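Local coordinates for putative mannose-1-phosphate guanylyl transferase (Thermus thermophilus, PDB 2CU2), which probably transfers a guanylyl group from GTP to mannose 1-phosphate, yielding GDP-mannose, at the interface of chains A and B. Coordinates in Å, arbitrary orientation; residue numbers count along the deposited sequence, not the author numbering. Chains: chain A/B, putative mannose-1-phosphate guanylyl transferase.

Contact 1: the interface of chains A and B. Residues chain A 316, 318, 325-326, 328-329; chain B 284, 299, 301.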
ATOM      1  N   LEU A 316      -0.393   5.046   0.241  1.00 30.89           N
ATOM      2  CA  LEU A 316       0.570   5.994   0.773  1.00 29.68           C
ATOM      3  C   LEU A 316       1.465   5.297   1.789  1.00 30.51           C
ATOM      4  O   LEU A 316       0.992   4.495   2.592  1.00 30.64           O
ATOM      5  CB  LEU A 316      -0.163   7.148   1.470  1.00 27.34           C
ATOM      6  CG  LEU A 316       0.684   8.004   2.409  1.00 27.17           C
ATOM      7  CD1 LEU A 316       1.731   8.745   1.608  1.00 29.73           C
ATOM      8  CD2 LEU A 316      -0.201   8.988   3.171  1.00 27.91           C
ATOM      9  N   VAL A 318       4.581   6.635   4.340  1.00 29.14           N
ATOM     10  CA  VAL A 318       5.410   7.744   4.821  1.00 28.60           C
ATOM     11  C   VAL A 318       5.653   7.626   6.328  1.00 29.32           C
ATOM     12  O   VAL A 318       4.764   7.212   7.060  1.00 29.60           O
ATOM     13  CB  VAL A 318       4.709   9.111   4.539  1.00 28.69           C
ATOM     14  CG1 VAL A 318       3.338   9.136   5.209  1.00 26.06           C
ATOM     15  CG2 VAL A 318       5.561  10.273   5.064  1.00 27.41           C
ATOM     16  N   GLU A 325       4.003  16.373   5.090  1.00 41.89           N
ATOM     17  CA  GLU A 325       4.460  16.373   3.705  1.00 43.26           C
ATOM     18  C   GLU A 325       3.593  15.598   2.719  1.00 42.89           C
ATOM     19  O   GLU A 325       3.841  15.642   1.511  1.00 42.29           O
ATOM     20  CB  GLU A 325       5.897  15.857   3.638  1.00 46.81           C
ATOM     21  CG  GLU A 325       6.929  16.932   3.925  1.00 52.78           C
ATOM     22  CD  GLU A 325       6.990  17.979   2.830  1.00 56.26           C
ATOM     23  OE1 GLU A 325       7.526  17.671   1.741  1.00 58.33           O
ATOM     24  OE2 GLU A 325       6.507  19.107   3.064  1.00 59.81           O
ATOM     25  N   VAL A 326       2.587  14.890   3.225  1.00 40.78           N
ATOM     26  CA  VAL A 326       1.688  14.125   2.370  1.00 40.07           C
ATOM     27  C   VAL A 326       1.009  15.028   1.340  1.00 42.27           C
ATOM     28  O   VAL A 326       0.667  14.590   0.237  1.00 40.18           O
ATOM     29  CB  VAL A 326       0.594  13.409   3.204  1.00 38.28           C
ATOM     30  CG1 VAL A 326      -0.460  12.817   2.288  1.00 34.48           C
ATOM     31  CG2 VAL A 326       1.226  12.313   4.055  1.00 34.11           C
ATOM     32  N   GLU A 328       2.217  17.080  -0.506  1.00 48.35           N
ATOM     33  CA  GLU A 328       3.003  17.180  -1.728  1.00 47.94           C
ATOM     34  C   GLU A 328       2.556  16.162  -2.768  1.00 47.48           C
ATOM     35  O   GLU A 328       2.609  16.428  -3.969  1.00 46.81           O
ATOM     36  CB  GLU A 328       4.491  16.997  -1.423  1.00 49.62           C
ATOM     37  CG  GLU A 328       5.050  18.114  -0.568  1.00 52.97           C
ATOM     38  CD  GLU A 328       4.595  19.482  -1.059  1.00 55.47           C
ATOM     39  OE1 GLU A 328       4.666  20.457  -0.277  1.00 56.95           O
ATOM     40  OE2 GLU A 328       4.171  19.579  -2.231  1.00 56.89           O
ATOM     41  N   VAL A 329       2.108  15.000  -2.299  1.00 45.30           N
ATOM     42  CA  VAL A 329       1.644  13.944  -3.186  1.00 44.69           C
ATOM     43  C   VAL A 329       0.575  14.466  -4.144  1.00 45.52           C
ATOM     44  O   VAL A 329       0.675  14.270  -5.358  1.00 43.96           O
ATOM     45  CB  VAL A 329       1.072  12.739  -2.382  1.00 42.78           C
ATOM     46  CG1 VAL A 329       0.437  11.733  -3.324  1.00 42.13           C
ATOM     47  CG2 VAL A 329       2.190  12.062  -1.585  1.00 42.45           C
TER
ATOM     48  N   LEU B 284       8.984  10.546  -3.429  1.00 36.35           N
ATOM     49  CA  LEU B 284       9.478  11.782  -2.821  1.00 36.43           C
ATOM     50  C   LEU B 284      10.545  11.498  -1.756  1.00 35.55           C
ATOM     51  O   LEU B 284      10.271  10.992  -0.680  1.00 35.10           O
ATOM     52  CB  LEU B 284       8.293  12.507  -2.178  1.00 37.75           C
ATOM     53  CG  LEU B 284       7.383  13.197  -3.198  1.00 40.15           C
ATOM     54  CD1 LEU B 284       5.933  13.278  -2.723  1.00 41.69           C
ATOM     55  CD2 LEU B 284       7.807  14.634  -3.501  1.00 43.02           C
ATOM     56  N   ALA B 299       2.407   6.072  -3.511  1.00 28.19           N
ATOM     57  CA  ALA B 299       3.259   7.194  -3.169  1.00 29.80           C
ATOM     58  C   ALA B 299       4.117   6.842  -1.968  1.00 30.94           C
ATOM     59  O   ALA B 299       3.621   6.351  -0.949  1.00 31.38           O
ATOM     60  CB  ALA B 299       2.418   8.434  -2.871  1.00 28.41           C
ATOM     61  N   LEU B 301       7.132   8.417   0.575  1.00 31.21           N
ATOM     62  CA  LEU B 301       7.686   9.672   1.031  1.00 33.18           C
ATOM     63  C   LEU B 301       8.723   9.431   2.123  1.00 33.30           C
ATOM     64  O   LEU B 301       8.405   8.901   3.194  1.00 32.46           O
ATOM     65  CB  LEU B 301       6.529  10.536   1.560  1.00 38.06           C
ATOM     66  CG  LEU B 301       5.209  10.736   0.816  1.00 41.41           C
ATOM     67  CD1 LEU B 301       4.153  11.192   1.783  1.00 47.29           C
ATOM     68  CD2 LEU B 301       5.378  11.780  -0.290  1.00 45.29           C
TER
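B:Leu301 pushes its isobutyl group between strand 314-319 and helix 327-334 of chain A, dividing its two methyls between these elements. On the strand side, CD1 of B:Leu301 meets CD1 of A:Leu316 at 3.4 Å, closer than usual van der Waals contact, and the two leucine side chains cross at about a right angle. The same methyl comes down on the branch point of A:Val318, with B:Leu301 CD1 3.5 Å from A:Val318 CB. The valine straddles the leucine's root as well: with chi1 at 58° for CG1, its CG2 falls anti to the backbone N and touches B:Leu301 CB at 3.6 Å. A:Val326 adds a looser contact from the 3-10 helix 320-326, its CG2 approaching CD1 of the leucine at 3.9 Å.

The other methyl serves the helix. B:Leu301 CD2 packs against A:Val329 CG2 at 3.5 Å, the side chains crossing obliquely. A:Val329 uses both branches, since CG1 and CG2 also rest on the CB of B:Ala299, each at 3.9 Å. B:Leu284 finishes this flank, presenting CD1 to A:Val329 CG2 and, more distantly, to A:Glu328 CB; the glutamate bends at chi2 (-45°) and carries its carboxylate away from the leucine, so that its aliphatic root faces the partner. Cutting B:Leu301 back to an alanine would probably open a gap between A:Leu316, A:Val318 and A:Val329 and leave the helix of chain A poorly seated on the partner strand.

Backbone pairing underlies this apolar layer: A:Leu316 and B:Ala299 form a parallel beta bridge, which sets strand 314-319 of one chain beside strand 297-301 of the other. The patch therefore joins the C-terminal beta-helix-family regions of the two copies by pairing their strands and lodging a leucine beneath the C-terminal helix, in a dimer that may or may not be the biological one.

Contact 2: the interface of chains A and B. Residues chain A 306, 317, 319, 322; chain B 301-303, 306.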
ATOM      1  N   LEU A 306       5.668   3.932  10.684  1.00 28.47           N
ATOM      2  CA  LEU A 306       5.185   4.291   9.358  1.00 27.70           C
ATOM      3  C   LEU A 306       3.676   4.484   9.269  1.00 29.01           C
ATOM      4  O   LEU A 306       2.904   3.958  10.075  1.00 28.26           O
ATOM      5  CB  LEU A 306       5.573   3.226   8.328  1.00 27.06           C
ATOM      6  CG  LEU A 306       7.031   2.971   7.931  1.00 29.28           C
ATOM      7  CD1 LEU A 306       7.059   1.910   6.824  1.00 25.52           C
ATOM      8  CD2 LEU A 306       7.675   4.257   7.423  1.00 26.90           C
ATOM      9  N   VAL A 317       2.754   5.603   1.748  1.00 29.58           N
ATOM     10  CA  VAL A 317       3.696   5.058   2.715  1.00 29.17           C
ATOM     11  C   VAL A 317       4.633   6.203   3.082  1.00 29.02           C
ATOM     12  O   VAL A 317       5.376   6.694   2.236  1.00 29.13           O
ATOM     13  CB  VAL A 317       4.519   3.887   2.137  1.00 29.37           C
ATOM     14  CG1 VAL A 317       5.547   3.419   3.171  1.00 29.67           C
ATOM     15  CG2 VAL A 317       3.600   2.740   1.765  1.00 26.90           C
ATOM     16  N   PRO A 319       6.870   7.961   6.805  1.00 29.18           N
ATOM     17  CA  PRO A 319       7.071   7.942   8.249  1.00 29.32           C
ATOM     18  C   PRO A 319       6.146   8.931   8.934  1.00 30.75           C
ATOM     19  O   PRO A 319       5.932  10.048   8.481  1.00 30.66           O
ATOM     20  CB  PRO A 319       8.516   8.322   8.544  1.00 29.57           C
ATOM     21  CG  PRO A 319       9.299   8.233   7.245  1.00 28.79           C
ATOM     22  CD  PRO A 319       8.127   8.298   6.156  1.00 29.16           C
ATOM     23  N   TRP A 322       6.715  12.573   9.249  1.00 39.53           N
ATOM     24  CA  TRP A 322       6.679  13.440   8.073  1.00 39.61           C
ATOM     25  C   TRP A 322       5.262  13.544   7.489  1.00 37.88           C
ATOM     26  O   TRP A 322       5.069  13.882   6.328  1.00 36.37           O
ATOM     27  CB  TRP A 322       7.637  12.865   7.026  1.00 41.73           C
ATOM     28  CG  TRP A 322       8.289  13.949   6.260  1.00 49.02           C
ATOM     29  CD1 TRP A 322       8.555  15.261   6.708  1.00 50.18           C
ATOM     30  CD2 TRP A 322       8.825  13.848   4.917  1.00 50.59           C
ATOM     31  NE1 TRP A 322       9.216  16.000   5.772  1.00 52.18           N
ATOM     32  CE2 TRP A 322       9.394  15.106   4.602  1.00 51.89           C
ATOM     33  CE3 TRP A 322       8.863  12.820   3.971  1.00 50.95           C
ATOM     34  CZ2 TRP A 322       9.985  15.306   3.362  1.00 53.44           C
ATOM     35  CZ3 TRP A 322       9.456  13.023   2.731  1.00 52.69           C
ATOM     36  CH2 TRP A 322      10.015  14.277   2.426  1.00 54.07           C
TER
ATOM     37  N   LEU B 301       7.132   8.417   0.575  1.00 31.21           N
ATOM     38  CA  LEU B 301       7.686   9.672   1.031  1.00 33.18           C
ATOM     39  C   LEU B 301       8.723   9.431   2.123  1.00 33.30           C
ATOM     40  O   LEU B 301       8.405   8.901   3.194  1.00 32.46           O
ATOM     41  CB  LEU B 301       6.529  10.536   1.560  1.00 38.06           C
ATOM     42  CG  LEU B 301       5.209  10.736   0.816  1.00 41.41           C
ATOM     43  CD1 LEU B 301       4.153  11.192   1.783  1.00 47.29           C
ATOM     44  CD2 LEU B 301       5.378  11.780  -0.290  1.00 45.29           C
ATOM     45  N   GLY B 302       9.967   9.801   1.830  1.00 32.99           N
ATOM     46  CA  GLY B 302      11.047   9.664   2.794  1.00 33.25           C
ATOM     47  C   GLY B 302      11.369   8.275   3.322  1.00 32.70           C
ATOM     48  O   GLY B 302      11.639   8.110   4.512  1.00 33.22           O
ATOM     49  N   VAL B 303      11.348   7.271   2.450  1.00 31.06           N
ATOM     50  CA  VAL B 303      11.664   5.909   2.867  1.00 30.95           C
ATOM     51  C   VAL B 303      12.734   5.301   1.955  1.00 31.20           C
ATOM     52  O   VAL B 303      12.927   5.749   0.826  1.00 32.25           O
ATOM     53  CB  VAL B 303      10.403   5.001   2.850  1.00 30.08           C
ATOM     54  CG1 VAL B 303       9.454   5.391   3.975  1.00 29.97           C
ATOM     55  CG2 VAL B 303       9.700   5.108   1.515  1.00 28.34           C
ATOM     56  N   LEU B 306      12.683  -0.297   0.879  1.00 28.47           N
ATOM     57  CA  LEU B 306      11.430  -1.000   1.110  1.00 27.70           C
ATOM     58  C   LEU B 306      10.812  -1.614  -0.140  1.00 29.01           C
ATOM     59  O   LEU B 306      11.072  -1.189  -1.269  1.00 28.26           O
ATOM     60  CB  LEU B 306      10.385  -0.065   1.727  1.00 27.06           C
ATOM     61  CG  LEU B 306      10.538   0.509   3.139  1.00 29.28           C
ATOM     62  CD1 LEU B 306       9.285   1.328   3.474  1.00 25.52           C
ATOM     63  CD2 LEU B 306      10.700  -0.617   4.155  1.00 26.90           C
TER
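The amide N of B:Leu301 donates a hydrogen bond to the carbonyl O of A:Val317 at 3.0 Å. It ties strand 297-301 of one chain to strand 314-319 of the other within the C-terminal region, which belongs to the mannose-phosphate isomerase/GMP-like beta-helix family.

Just past this bond the chain of B turns at B:Gly302, whose backbone adopts a left-handed conformation. A:Trp322 addresses the turn with the six-membered part of its indole: CZ3 comes within 3.4 Å of B:Gly302 N and 3.7 Å of B:Gly302 CA. The carbonyl carbon of B:Leu301 lies at the ring edge, in the plane of the indole, so the tryptophan abuts the peptide with its rim.

A:Pro319 approaches the same turn from another direction, its CG standing 3.6 Å from the carbonyl O of B:Gly302. Its CD touches CG1 of B:Val303 at 3.9 Å, ring and isopropyl group crossing at a slant. That valine methyl is placed opposite its own carbonyl carbon (chi1 -71°) and reaches a second partner there, CD2 of A:Leu306 at 4.0 Å.

A:Leu306 and B:Leu306 extend toward each other tip to tip, their CD1 methyls 4.1 Å apart. Both have the same torsions: the extended chi2 (-177°) points each CD1 at its counterpart, and the two-fold relation makes that counterpart the same group of the other copy.

Contact 1 and contact 2 are neighbouring parts of one two-fold symmetric interface, the centres of their C-alpha atoms about 7 Å apart. B:Leu301 belongs to both, its side chain mainly in contact 1, chiefly its backbone in contact 2. Chain A likewise contributes strand 314-319 and the 3-10 helix 320-326 to each, with alternate strand residues A:Leu316 and A:Val318 serving contact 1 and A:Val317 and A:Pro319 serving contact 2. The strand-edge pairing and the side-chain packing on the strand probably fix its register together. Symmetry repeats the arrangement with chains exchanged, joining the C-terminal regions while the nucleotidyl transferase parts point apart.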